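Local coordinates for metallo-beta-lactamase domain-containing protein (Enterococcus faecalis, PDB 2AZ4) that is of unproven function but binds two zinc ions in a metallo-beta-lactamase fold and may act as an exonuclease on RNA, at residues 9-14 and 212-217; 89-92 and 96-99; 188-193 and 198-203; 218-223 and 386-391; 390-395 and 409-414. All coordinates share one frame; numbering follows the deposited sequence.

Contact 1 of 5, residues 9-14 and 212-217; sequences VTFHSG and LLMMEG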
# COMPACT_ATOMS: atom_id res chain seq x y z
N VAL A 9 -1.00 21.84 -11.66
CA VAL A 9 -0.59 20.72 -10.83
C VAL A 9 0.41 21.21 -9.77
O VAL A 9 1.42 21.84 -10.11
CB VAL A 9 0.12 19.62 -11.67
CG1 VAL A 9 0.33 18.36 -10.87
CG2 VAL A 9 -0.65 19.30 -12.96
N THR A 10 0.14 20.93 -8.49
CA THR A 10 0.98 21.37 -7.39
C THR A 10 1.47 20.18 -6.62
O THR A 10 0.66 19.34 -6.20
CB THR A 10 0.26 22.26 -6.37
OG1 THR A 10 -0.42 23.33 -7.03
CG2 THR A 10 1.25 22.86 -5.36
N PHE A 11 2.77 20.12 -6.40
CA PHE A 11 3.41 19.03 -5.64
C PHE A 11 3.60 19.45 -4.19
O PHE A 11 4.68 19.89 -3.78
CB PHE A 11 4.70 18.59 -6.33
CG PHE A 11 4.47 18.06 -7.71
CD1 PHE A 11 4.28 16.68 -7.93
CD2 PHE A 11 4.38 18.95 -8.80
CE1 PHE A 11 4.02 16.20 -9.21
CE2 PHE A 11 4.12 18.47 -10.09
CZ PHE A 11 3.93 17.09 -10.29
N HIS A 12 2.52 19.33 -3.43
CA HIS A 12 2.47 19.77 -2.05
C HIS A 12 3.41 19.03 -1.13
O HIS A 12 3.97 19.63 -0.22
CB HIS A 12 1.03 19.67 -1.51
CG HIS A 12 0.09 20.67 -2.11
ND1 HIS A 12 0.19 22.03 -1.87
CD2 HIS A 12 -0.99 20.52 -2.92
CE1 HIS A 12 -0.78 22.66 -2.51
NE2 HIS A 12 -1.49 21.77 -3.17
N SER A 13 3.59 17.72 -1.35
CA SER A 13 4.23 16.87 -0.35
C SER A 13 4.74 15.58 -0.96
O SER A 13 4.28 15.15 -2.01
CB SER A 13 3.20 16.53 0.74
OG SER A 13 3.77 15.90 1.86
N GLY A 14 5.67 14.93 -0.28
CA GLY A 14 6.12 13.60 -0.74
C GLY A 14 7.29 13.59 -1.69
O GLY A 14 7.63 12.54 -2.25
N LEU A 212 1.27 14.29 -19.09
CA LEU A 212 2.08 14.37 -17.90
C LEU A 212 1.90 13.09 -17.08
O LEU A 212 0.81 12.85 -16.52
CB LEU A 212 1.69 15.61 -17.09
CG LEU A 212 2.60 15.98 -15.93
CD1 LEU A 212 3.81 16.80 -16.44
CD2 LEU A 212 1.79 16.79 -14.94
N LEU A 213 2.96 12.29 -17.03
CA LEU A 213 2.98 11.03 -16.30
C LEU A 213 3.70 11.21 -14.97
O LEU A 213 4.93 11.33 -14.93
CB LEU A 213 3.66 9.94 -17.13
CG LEU A 213 3.79 8.54 -16.49
CD1 LEU A 213 2.42 8.02 -16.18
CD2 LEU A 213 4.50 7.58 -17.45
N MET A 214 2.92 11.22 -13.89
CA MET A 214 3.44 11.29 -12.52
C MET A 214 3.64 9.85 -12.02
O MET A 214 2.68 9.18 -11.68
CB MET A 214 2.48 12.10 -11.62
CG MET A 214 2.37 13.60 -12.03
SD MET A 214 0.95 14.53 -11.42
CE MET A 214 -0.37 13.68 -12.27
N MET A 215 4.89 9.41 -12.00
CA MET A 215 5.23 7.99 -11.83
C MET A 215 6.21 7.70 -10.69
O MET A 215 7.25 8.36 -10.56
CB MET A 215 5.78 7.43 -13.15
CG MET A 215 6.32 5.99 -13.10
SD MET A 215 6.61 5.40 -14.79
CE MET A 215 7.21 3.75 -14.47
N GLU A 216 5.88 6.67 -9.90
CA GLU A 216 6.75 6.18 -8.84
C GLU A 216 8.12 5.69 -9.34
O GLU A 216 8.27 5.29 -10.51
CB GLU A 216 6.06 5.05 -8.05
CG GLU A 216 5.84 3.80 -8.87
CD GLU A 216 6.37 2.56 -8.17
OE1 GLU A 216 5.54 1.73 -7.74
OE2 GLU A 216 7.61 2.40 -8.05
N GLY A 217 9.10 5.78 -8.46
CA GLY A 217 10.45 5.30 -8.74
C GLY A 217 11.05 4.64 -7.51
O GLY A 217 12.19 4.93 -7.13
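Val-9 meets both Leu-212 and Met-214 in apolar contact. It faces Leu-212 end to end, Val-9 CG2 standing 4.0 Å from Leu-212 CD2. The other branch of the valine, CG1, lies 3.9 Å from SD of Met-214, and here the two side chains run antiparallel alongside each other. A beta-branched valine suits the place because its fork serves two partners at once: with CG1 anti to the backbone N (chi1 -170°), CG2 is left for the leucine.

The second kind of interaction is a Met-aromatic contact. The sulfur of Met-214 approaches the Phe-11 ring obliquely, 5.1 Å from SD to the ring centroid and 61° off the ring normal, and meets the rim atom CZ at 4.1 Å. Methionine reaches both neighbours because CG sits beside the backbone N and a nearly extended chi2 carries SD in between phenylalanine and valine; the bend at chi3 only turns the terminal CE. Ile-23 and Ile-184 pack on Met-214 as well.

The backbones are too far apart to bond to each other. Strands 9-13 and 212-216 run nearly parallel with their axes 11.6 Å apart, and alternate residues, Val-9 and Phe-11 against Leu-212 and Met-214, point inward. Each strand is paired within its own sheet; beyond Phe-11, His-12 and Ser-13 both face Val-22 in a classic beta bulge. Two sheets that meet through a wholly buried layer of aliphatic, sulfur and aromatic groups form the central beta sandwich of the metallo-beta-lactamase fold.

Contact 2 of 5, residues 89-92 and 96-99; sequences FLSH and DHSR. With ZN (zinc ion), chain D; ZN (zinc ion), chain C.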
# COMPACT_ATOMS: atom_id res chain seq x y z
N PHE A 89 -8.64 11.43 -3.78
CA PHE A 89 -8.56 10.06 -4.27
C PHE A 89 -7.43 9.34 -3.59
O PHE A 89 -6.39 9.95 -3.25
CB PHE A 89 -8.37 10.05 -5.80
CG PHE A 89 -9.53 10.62 -6.54
CD1 PHE A 89 -10.49 9.78 -7.10
CD2 PHE A 89 -9.68 12.00 -6.68
CE1 PHE A 89 -11.59 10.31 -7.79
CE2 PHE A 89 -10.78 12.55 -7.35
CZ PHE A 89 -11.75 11.71 -7.90
N LEU A 90 -7.61 8.04 -3.40
CA LEU A 90 -6.63 7.22 -2.71
C LEU A 90 -6.25 6.02 -3.59
O LEU A 90 -7.09 5.16 -3.86
CB LEU A 90 -7.24 6.79 -1.37
CG LEU A 90 -6.57 5.90 -0.36
CD1 LEU A 90 -5.13 6.35 -0.02
CD2 LEU A 90 -7.46 5.78 0.90
N SER A 91 -5.00 5.99 -4.03
CA SER A 91 -4.53 4.98 -4.96
C SER A 91 -4.67 3.58 -4.35
O SER A 91 -5.11 2.67 -5.03
CB SER A 91 -3.08 5.25 -5.43
OG SER A 91 -2.08 4.93 -4.46
N HIS A 92 -4.26 3.43 -3.09
CA HIS A 92 -4.32 2.16 -2.38
C HIS A 92 -4.16 2.35 -0.86
O HIS A 92 -3.89 3.46 -0.38
CB HIS A 92 -3.32 1.14 -2.95
CG HIS A 92 -1.87 1.52 -2.77
ND1 HIS A 92 -1.34 2.68 -3.29
CD2 HIS A 92 -0.85 0.89 -2.15
CE1 HIS A 92 -0.04 2.73 -3.02
NE2 HIS A 92 0.27 1.67 -2.31
N ASP A 96 1.75 4.86 3.67
CA ASP A 96 2.44 6.01 3.07
C ASP A 96 1.57 6.73 2.03
O ASP A 96 1.97 7.78 1.51
CB ASP A 96 3.83 5.62 2.50
CG ASP A 96 3.76 4.49 1.46
OD1 ASP A 96 3.09 3.45 1.72
OD2 ASP A 96 4.39 4.63 0.37
N HIS A 97 0.39 6.17 1.77
CA HIS A 97 -0.65 6.77 0.93
C HIS A 97 -1.93 7.13 1.69
O HIS A 97 -2.71 7.94 1.20
CB HIS A 97 -0.96 5.86 -0.26
CG HIS A 97 0.27 5.50 -1.05
ND1 HIS A 97 0.61 6.15 -2.22
CD2 HIS A 97 1.29 4.66 -0.78
CE1 HIS A 97 1.78 5.69 -2.65
NE2 HIS A 97 2.20 4.77 -1.80
N SER A 98 -2.17 6.52 2.84
CA SER A 98 -3.50 6.63 3.52
C SER A 98 -3.49 7.23 4.94
O SER A 98 -4.55 7.59 5.49
CB SER A 98 -4.16 5.24 3.57
OG SER A 98 -3.38 4.33 4.36
N ARG A 99 -2.29 7.35 5.51
CA ARG A 99 -2.14 7.51 6.96
C ARG A 99 -3.00 8.62 7.57
O ARG A 99 -3.47 8.48 8.70
CB ARG A 99 -0.69 7.73 7.34
CG ARG A 99 -0.42 7.60 8.81
CD ARG A 99 1.06 7.70 9.16
NE ARG A 99 1.06 7.71 10.60
CZ ARG A 99 1.51 8.69 11.37
NH1 ARG A 99 2.13 9.76 10.87
NH2 ARG A 99 1.37 8.54 12.66
ZN ZN D . 4.07 3.68 -1.71
ZN ZN C . 2.29 0.66 -1.92
O HOH W 1 3.18 2.04 -0.30
O HOH W 2 4.33 0.06 -1.38
O HOH W 3 5.91 2.28 -1.38
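His-92 and His-97 meet as neighbouring ligands of a dinuclear zinc site, on the loop that leaves strand 85-89 and turns into the short helix 95-98. The imidazoles are neither stacked nor edge-to-face: their planes stand at 46°, and CE1 of His-92 lies over the centre of the His-97 ring, with its closest approach 3.2 Å to His-97 CD2. Both present NE2 to metal. His-92 NE2 binds the first zinc at 2.3 Å, and His-97 NE2 binds the second at 2.2 Å. Histidine suits such a place because one nitrogen can take the metal while the other is held from behind. His-92 ND1 donates to Ser-91 OG over 2.6 Å, the serine oxygen lying practically in the ring plane, which fixes the rotation of the imidazole; Asp-35 is the corresponding partner of His-97.

Asp-96 adds OD2 to the second zinc at 2.3 Å. Its other oxygen, OD1, accepts a hydrogen bond from the water that bridges the two metals, so one carboxylate both binds a metal and orients the bridging water. Behind the site Leu-90, its CG anti to the backbone N (chi1 178°), packs CD1 against the main chain and a serine: it lies 3.1 Å from the carbonyl O of His-97 and 3.9 Å from CB of Ser-98, whose hydroxyl is bonded to Ala-93 O.

His-92, His-94, Asp-96 and His-97 spell the HxHxDH sequence, the signature of the metallo-beta-lactamase superfamily; His-167, Asp-189 and His-404 complete its two-zinc centre.

Contact 3 of 5, residues 188-193 and 198-203; sequences GDLRLH and EETLAF. With ZN (zinc ion), chain C; ZN (zinc ion), chain D.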
# COMPACT_ATOMS: atom_id res chain seq x y z
N GLY A 188 0.23 5.85 -9.10
CA GLY A 188 0.21 5.25 -7.78
C GLY A 188 1.44 4.38 -7.69
O GLY A 188 2.47 4.68 -8.34
N ASP A 189 1.36 3.33 -6.89
CA ASP A 189 2.39 2.29 -6.84
C ASP A 189 1.97 1.14 -7.74
O ASP A 189 0.78 0.81 -7.78
CB ASP A 189 2.50 1.75 -5.42
CG ASP A 189 3.18 2.69 -4.48
OD1 ASP A 189 3.59 3.81 -4.86
OD2 ASP A 189 3.34 2.29 -3.32
N LEU A 190 2.93 0.52 -8.43
CA LEU A 190 2.65 -0.53 -9.41
C LEU A 190 3.83 -1.39 -9.86
O LEU A 190 4.98 -1.04 -9.69
CB LEU A 190 1.95 -0.01 -10.66
CG LEU A 190 2.27 1.26 -11.47
CD1 LEU A 190 3.63 1.91 -11.31
CD2 LEU A 190 1.88 1.09 -12.91
N ARG A 191 3.51 -2.52 -10.49
CA ARG A 191 4.52 -3.49 -10.91
C ARG A 191 3.98 -4.27 -12.09
O ARG A 191 2.81 -4.12 -12.45
CB ARG A 191 4.87 -4.44 -9.74
CG ARG A 191 3.66 -5.26 -9.25
CD ARG A 191 4.04 -6.25 -8.15
NE ARG A 191 2.86 -6.86 -7.55
CZ ARG A 191 2.88 -7.72 -6.53
NH1 ARG A 191 4.02 -8.08 -5.98
NH2 ARG A 191 1.75 -8.23 -6.07
N LEU A 192 4.82 -5.13 -12.66
CA LEU A 192 4.44 -5.98 -13.79
C LEU A 192 4.69 -7.47 -13.51
O LEU A 192 4.60 -8.30 -14.44
CB LEU A 192 5.24 -5.55 -15.04
CG LEU A 192 4.68 -4.36 -15.85
CD1 LEU A 192 5.64 -3.96 -16.96
CD2 LEU A 192 3.31 -4.73 -16.44
N HIS A 193 5.00 -7.81 -12.26
CA HIS A 193 5.27 -9.20 -11.90
C HIS A 193 4.33 -9.75 -10.80
O HIS A 193 4.65 -10.74 -10.14
CB HIS A 193 6.74 -9.35 -11.49
CG HIS A 193 7.09 -8.66 -10.21
ND1 HIS A 193 7.48 -7.34 -10.16
CD2 HIS A 193 7.11 -9.10 -8.93
CE1 HIS A 193 7.73 -7.00 -8.91
NE2 HIS A 193 7.51 -8.05 -8.14
N GLU A 198 -1.59 -8.04 -16.24
CA GLU A 198 -2.41 -7.52 -17.32
C GLU A 198 -3.18 -6.26 -16.92
O GLU A 198 -3.51 -5.45 -17.79
CB GLU A 198 -3.38 -8.59 -17.82
CG GLU A 198 -2.72 -9.81 -18.47
CD GLU A 198 -1.89 -10.67 -17.51
OE1 GLU A 198 -2.26 -10.84 -16.31
OE2 GLU A 198 -0.85 -11.20 -17.97
N GLU A 199 -3.46 -6.06 -15.63
CA GLU A 199 -4.09 -4.79 -15.21
C GLU A 199 -3.14 -3.62 -15.40
O GLU A 199 -3.58 -2.55 -15.79
CB GLU A 199 -4.55 -4.78 -13.76
CG GLU A 199 -5.53 -5.82 -13.36
CD GLU A 199 -5.88 -5.69 -11.87
OE1 GLU A 199 -4.99 -5.35 -11.06
OE2 GLU A 199 -7.05 -5.92 -11.51
N THR A 200 -1.86 -3.82 -15.10
CA THR A 200 -0.85 -2.79 -15.33
C THR A 200 -0.73 -2.54 -16.85
O THR A 200 -0.73 -1.39 -17.29
CB THR A 200 0.52 -3.11 -14.69
OG1 THR A 200 0.41 -3.10 -13.26
CG2 THR A 200 1.60 -2.07 -15.09
N LEU A 201 -0.66 -3.62 -17.62
CA LEU A 201 -0.62 -3.50 -19.09
C LEU A 201 -1.81 -2.73 -19.64
O LEU A 201 -1.63 -1.83 -20.45
CB LEU A 201 -0.54 -4.87 -19.76
CG LEU A 201 0.79 -5.62 -19.52
CD1 LEU A 201 0.77 -6.92 -20.33
CD2 LEU A 201 1.99 -4.75 -19.93
N ALA A 202 -3.03 -3.09 -19.21
CA ALA A 202 -4.24 -2.38 -19.61
C ALA A 202 -4.20 -0.91 -19.20
O ALA A 202 -4.72 -0.05 -19.92
CB ALA A 202 -5.47 -3.06 -19.06
N PHE A 203 -3.57 -0.62 -18.07
CA PHE A 203 -3.42 0.75 -17.60
C PHE A 203 -2.53 1.55 -18.56
O PHE A 203 -2.84 2.69 -18.89
CB PHE A 203 -2.81 0.77 -16.19
CG PHE A 203 -2.09 2.04 -15.86
CD1 PHE A 203 -2.79 3.23 -15.67
CD2 PHE A 203 -0.70 2.07 -15.79
CE1 PHE A 203 -2.11 4.43 -15.39
CE2 PHE A 203 -0.01 3.24 -15.52
CZ PHE A 203 -0.73 4.43 -15.31
ZN ZN C . 2.29 0.66 -1.92
ZN ZN D . 4.07 3.68 -1.71
O HOH W 2 4.33 0.06 -1.38
O HOH W 1 3.18 2.04 -0.30
O HOH W 3 5.91 2.28 -1.38
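Loop 188-193 runs past one side of helix 197-207, coming nearest where the CA atoms of Leu-192 and Thr-200 are 6.4 Å apart. Thr-200 makes the polar link: its OG1 donates to the carbonyl O of Arg-191 over 2.7 Å, with a C=O...OG1 angle of 165°, so that the hydroxyl meets the carbonyl almost head-on. A threonine does two jobs here, because its CG2, anti to the backbone N with OG1 beside that N (chi1 -67°), turns to the leucines. CG2 is pressed tightly against Leu-192 CD2 at 3.4 Å and lies 3.8 Å from Leu-190 CD2.

This loop carries Asp-189, whose OD2, like the bridging water, binds both zinc ions, at 2.4 Å to the one also held by His-92 and at 2.2 Å to the one also held by His-97. A bridging aspartate occurs in many dinuclear metallo-hydrolases of this fold, such as RNase J and glyoxalase II; Leu-190 to Leu-192, directly following it, pack on the helix.

Leu-190 CD2 also touches Phe-203 CE2 at 3.9 Å, the two side chains crossing at about a right angle. On the more exposed flank Leu-192 CD2 meets Leu-201 CD2 at 3.7 Å. Arg-191 points the other way, its guanidinium paired with Asp-166 and Glu-237.

Contact 4 of 5, residues 218-223 and 386-391; sequences VSISFP and EDLDKI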
# COMPACT_ATOMS: atom_id res chain seq x y z
N VAL A 218 10.29 3.75 -6.90
CA VAL A 218 10.73 3.13 -5.64
C VAL A 218 11.94 2.21 -5.84
O VAL A 218 12.97 2.38 -5.16
CB VAL A 218 9.56 2.41 -4.93
CG1 VAL A 218 10.05 1.67 -3.70
CG2 VAL A 218 8.46 3.42 -4.56
N SER A 219 11.84 1.26 -6.77
CA SER A 219 12.88 0.24 -6.89
C SER A 219 14.26 0.81 -7.24
O SER A 219 15.28 0.26 -6.82
CB SER A 219 12.49 -0.85 -7.87
OG SER A 219 12.49 -0.36 -9.20
N ILE A 220 14.30 1.89 -8.02
CA ILE A 220 15.58 2.54 -8.36
C ILE A 220 16.17 3.39 -7.22
O ILE A 220 17.28 3.92 -7.34
CB ILE A 220 15.46 3.41 -9.62
CG1 ILE A 220 14.26 4.35 -9.49
CG2 ILE A 220 15.40 2.56 -10.87
CD1 ILE A 220 14.26 5.49 -10.45
N SER A 221 15.44 3.53 -6.11
CA SER A 221 15.90 4.35 -4.99
C SER A 221 16.97 3.67 -4.15
O SER A 221 17.65 4.33 -3.37
CB SER A 221 14.72 4.72 -4.09
OG SER A 221 13.82 5.55 -4.76
N PHE A 222 17.07 2.35 -4.28
CA PHE A 222 17.91 1.53 -3.42
C PHE A 222 18.80 0.68 -4.31
O PHE A 222 18.29 -0.10 -5.13
CB PHE A 222 17.04 0.65 -2.52
CG PHE A 222 16.01 1.41 -1.73
CD1 PHE A 222 14.70 1.51 -2.18
CD2 PHE A 222 16.37 2.06 -0.56
CE1 PHE A 222 13.75 2.24 -1.46
CE2 PHE A 222 15.42 2.80 0.17
CZ PHE A 222 14.11 2.88 -0.28
N PRO A 223 20.13 0.85 -4.20
CA PRO A 223 21.06 0.04 -4.99
C PRO A 223 20.92 -1.45 -4.69
O PRO A 223 20.61 -1.83 -3.56
CB PRO A 223 22.44 0.53 -4.53
CG PRO A 223 22.19 1.91 -3.98
CD PRO A 223 20.83 1.84 -3.36
N GLU A 386 14.02 -2.42 -14.59
CA GLU A 386 13.66 -2.81 -15.96
C GLU A 386 12.20 -2.55 -16.31
O GLU A 386 11.89 -2.10 -17.43
CB GLU A 386 13.93 -4.31 -16.14
CG GLU A 386 14.47 -4.70 -17.48
CD GLU A 386 15.29 -5.99 -17.40
OE1 GLU A 386 14.69 -7.08 -17.19
OE2 GLU A 386 16.53 -5.91 -17.52
N ASP A 387 11.30 -2.86 -15.39
CA ASP A 387 9.87 -2.79 -15.69
C ASP A 387 9.38 -1.36 -15.65
O ASP A 387 8.44 -1.02 -16.31
CB ASP A 387 9.06 -3.71 -14.75
CG ASP A 387 9.28 -5.20 -15.09
OD1 ASP A 387 9.89 -5.46 -16.14
OD2 ASP A 387 8.87 -6.09 -14.31
N LEU A 388 10.05 -0.52 -14.87
CA LEU A 388 9.77 0.91 -14.86
C LEU A 388 10.01 1.50 -16.25
O LEU A 388 9.15 2.18 -16.77
CB LEU A 388 10.64 1.62 -13.82
CG LEU A 388 10.28 1.42 -12.34
CD1 LEU A 388 11.37 1.97 -11.43
CD2 LEU A 388 8.92 2.04 -11.99
N ASP A 389 11.17 1.20 -16.84
CA ASP A 389 11.45 1.56 -18.25
C ASP A 389 10.45 0.98 -19.24
O ASP A 389 10.08 1.64 -20.20
CB ASP A 389 12.87 1.13 -18.65
CG ASP A 389 13.95 1.85 -17.86
OD1 ASP A 389 13.76 3.03 -17.51
OD2 ASP A 389 15.00 1.22 -17.58
N LYS A 390 10.01 -0.26 -19.01
CA LYS A 390 9.02 -0.84 -19.92
C LYS A 390 7.69 -0.11 -19.82
O LYS A 390 7.00 0.06 -20.83
CB LYS A 390 8.84 -2.35 -19.68
CG LYS A 390 9.92 -3.21 -20.27
CD LYS A 390 10.05 -4.57 -19.57
CE LYS A 390 11.36 -5.26 -20.00
NZ LYS A 390 11.62 -6.59 -19.35
N ILE A 391 7.32 0.33 -18.62
CA ILE A 391 6.04 1.01 -18.44
C ILE A 391 6.08 2.33 -19.21
O ILE A 391 5.16 2.63 -19.94
CB ILE A 391 5.69 1.22 -16.94
CG1 ILE A 391 5.30 -0.13 -16.31
CG2 ILE A 391 4.59 2.28 -16.78
CD1 ILE A 391 5.32 -0.17 -14.76
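No flat group lies between Leu-388 and its two partners, Ser-219 and Ile-220; the aromatic ring of segment 218-223, that of Phe-222, has CB of its neighbour Ser-221 over one face, 3.6 Å above the plane and offset toward the rim, and takes no part in the contact. One methyl group makes the contact: Leu-388 CD1 comes to 3.4 Å from Ser-219 OG and 4.1 Å from Ile-220 CG2, the leucine and isoleucine side chains crossing at a slant. Leucine serves well because its chain, extended beyond CB (chi2 170°), carries the methyl across the gap between the CA atoms of Ser-219 and Leu-388, 8.6 Å apart. Isoleucine's beta-branch lets CG2 meet it close to its own backbone.

In the fold, the contact joins helix 385-395 to the loop that follows strand 212-216 of the metallo-beta-lactamase sandwich. The loop begins with a type I turn, Ser-221 N bonding to Val-218 O at 2.9 Å, and this turn presents Ser-219 and Ile-220 side by side. Serine's small hydroxyl can touch the methyl and still bond to the carbonyl O of Ala-383, just ahead of the helix. Pro-385, at the start of that helix, packs on both Ser-219 and Ile-220.

Leu-388 also rests on Met-215 of the strand. Within the helix Lys-390 NZ forms long, weak salt bridges to Asp-387 OD1 and Glu-386 OE1, each 3.8 Å away.

Contact 5 of 5, residues 390-395 and 409-414; sequences KIIALI and EKLENP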
# COMPACT_ATOMS: atom_id res chain seq x y z
N LYS A 390 10.01 -0.26 -19.01
CA LYS A 390 9.02 -0.84 -19.92
C LYS A 390 7.69 -0.11 -19.82
O LYS A 390 7.00 0.06 -20.83
CB LYS A 390 8.84 -2.35 -19.68
CG LYS A 390 9.92 -3.21 -20.27
CD LYS A 390 10.05 -4.57 -19.57
CE LYS A 390 11.36 -5.26 -20.00
NZ LYS A 390 11.62 -6.59 -19.35
N ILE A 391 7.32 0.33 -18.62
CA ILE A 391 6.04 1.01 -18.44
C ILE A 391 6.08 2.33 -19.21
O ILE A 391 5.16 2.63 -19.94
CB ILE A 391 5.69 1.22 -16.94
CG1 ILE A 391 5.30 -0.13 -16.31
CG2 ILE A 391 4.59 2.28 -16.78
CD1 ILE A 391 5.32 -0.17 -14.76
N ILE A 392 7.16 3.07 -19.05
CA ILE A 392 7.37 4.34 -19.78
C ILE A 392 7.36 4.10 -21.29
O ILE A 392 6.72 4.84 -22.02
CB ILE A 392 8.69 5.02 -19.35
CG1 ILE A 392 8.63 5.40 -17.86
CG2 ILE A 392 9.00 6.27 -20.25
CD1 ILE A 392 9.96 5.59 -17.20
N ALA A 393 8.02 3.02 -21.73
CA ALA A 393 8.00 2.63 -23.14
C ALA A 393 6.58 2.36 -23.66
O ALA A 393 6.22 2.83 -24.74
CB ALA A 393 8.93 1.44 -23.41
N LEU A 394 5.77 1.62 -22.90
CA LEU A 394 4.39 1.36 -23.31
C LEU A 394 3.51 2.61 -23.37
O LEU A 394 2.67 2.72 -24.25
CB LEU A 394 3.73 0.27 -22.44
CG LEU A 394 4.21 -1.17 -22.61
CD1 LEU A 394 3.90 -1.94 -21.34
CD2 LEU A 394 3.56 -1.82 -23.82
N ILE A 395 3.73 3.54 -22.45
CA ILE A 395 2.90 4.75 -22.39
C ILE A 395 3.36 5.87 -23.35
O ILE A 395 2.54 6.53 -23.95
CB ILE A 395 2.85 5.31 -20.93
CG1 ILE A 395 2.02 4.38 -20.03
CG2 ILE A 395 2.33 6.74 -20.89
CD1 ILE A 395 2.29 4.58 -18.54
N GLU A 409 16.45 11.29 -10.95
CA GLU A 409 17.27 11.48 -12.17
C GLU A 409 17.53 10.17 -12.90
O GLU A 409 17.87 10.18 -14.08
CB GLU A 409 18.60 12.19 -11.85
CG GLU A 409 18.40 13.65 -11.50
CD GLU A 409 19.60 14.54 -11.80
OE1 GLU A 409 20.47 14.67 -10.92
OE2 GLU A 409 19.64 15.16 -12.90
N LYS A 410 17.36 9.05 -12.20
CA LYS A 410 17.52 7.73 -12.81
C LYS A 410 16.33 7.32 -13.69
O LYS A 410 16.44 6.42 -14.53
CB LYS A 410 17.81 6.68 -11.74
CG LYS A 410 19.17 6.84 -11.08
CD LYS A 410 19.43 5.76 -10.02
CE LYS A 410 19.58 4.36 -10.63
NZ LYS A 410 21.01 3.96 -10.88
N LEU A 411 15.19 7.99 -13.51
CA LEU A 411 14.01 7.71 -14.31
C LEU A 411 13.95 8.59 -15.57
O LEU A 411 13.66 9.79 -15.49
CB LEU A 411 12.72 7.86 -13.48
CG LEU A 411 11.56 6.97 -13.96
CD1 LEU A 411 11.88 5.46 -13.78
CD2 LEU A 411 10.23 7.35 -13.29
N GLU A 412 14.19 7.97 -16.72
CA GLU A 412 14.35 8.67 -18.00
C GLU A 412 13.17 8.51 -18.94
O GLU A 412 12.52 7.45 -18.99
CB GLU A 412 15.61 8.17 -18.72
CG GLU A 412 16.92 8.70 -18.12
CD GLU A 412 18.14 7.95 -18.61
OE1 GLU A 412 18.19 7.57 -19.80
OE2 GLU A 412 19.06 7.74 -17.78
N ASN A 413 12.91 9.57 -19.71
CA ASN A 413 11.89 9.58 -20.74
C ASN A 413 12.49 9.72 -22.16
O ASN A 413 12.71 10.84 -22.62
CB ASN A 413 10.89 10.70 -20.49
CG ASN A 413 9.70 10.65 -21.42
OD1 ASN A 413 9.41 9.63 -22.06
ND2 ASN A 413 8.97 11.77 -21.49
N PRO A 414 12.77 8.59 -22.84
CA PRO A 414 13.20 8.61 -24.24
C PRO A 414 12.19 9.28 -25.18
O PRO A 414 12.56 9.71 -26.26
CB PRO A 414 13.29 7.11 -24.60
CG PRO A 414 13.53 6.43 -23.30
CD PRO A 414 12.72 7.21 -22.31
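Helix 385-395, one of the helices laid over the outer face of a sheet in the metallo-beta-lactamase sandwich, meets through Ile-392 the loop of Leu-411 to Pro-414 that joins strand 399-403 to strand 417-418. Ile-392 does all the reaching from the helix, and its two branches divide the work. CD1, at the end of the longer branch, touches Leu-411 CG at 3.9 Å and the carbonyl O of Glu-412 at 3.6 Å. The shorter branch, CG2, lies 3.8 Å from Asn-413 OD1 and 4.4 Å from Pro-414 CD. With CG1 anti to the carbonyl carbon and CG2 anti to the backbone N (chi1 -63°), the isoleucine spreads along the loop and spans four consecutive residues. Leu-411 answers with CG and CD1, the two side chains crossing at an angle; it also packs on Met-215, which touches Ile-392 as well.

Asn-413 suits its place because its amide is used on both ends by the backbone: OD1 accepts from Tyr-415 N, and ND2 donates to the carbonyls of Glu-417 and Pro-397. The amide is thereby fixed, and only the side of OD1 brushes the isoleucine methyl. Pro-414 adds a stiff ring at the solvent-facing margin.

Ile-392 offers only hydrocarbon, to aliphatic groups, the Glu-412 carbonyl O and the Asn-413 amide oxygen, so between the two segments only van der Waals contact acts, while Asn-413 ND2 bonding to Pro-397 O ties the loop to the chain just past the helix.

Along the chain, contacts 2 and 3 are nested inside the span closed by contact 1, and contacts 4 and 5 follow it. Contact 1 joins the two sheets of the sandwich. Contacts 2 and 3, with centres about 17 Å apart, share both zinc ions and the three waters, one supplying ligands from each segment and the other the bridging aspartate. Contacts 4 and 5 share helix 385-395 and have centres about 9 Å apart; that helix also touches contact 3 through Ile-391 and strand 212-216 of contact 1 through Met-215. Glu-216 of contact 1 probably hydrogen-bonds to Leu-190 N, linking the end of strand 212-216 to the loop of the metal site.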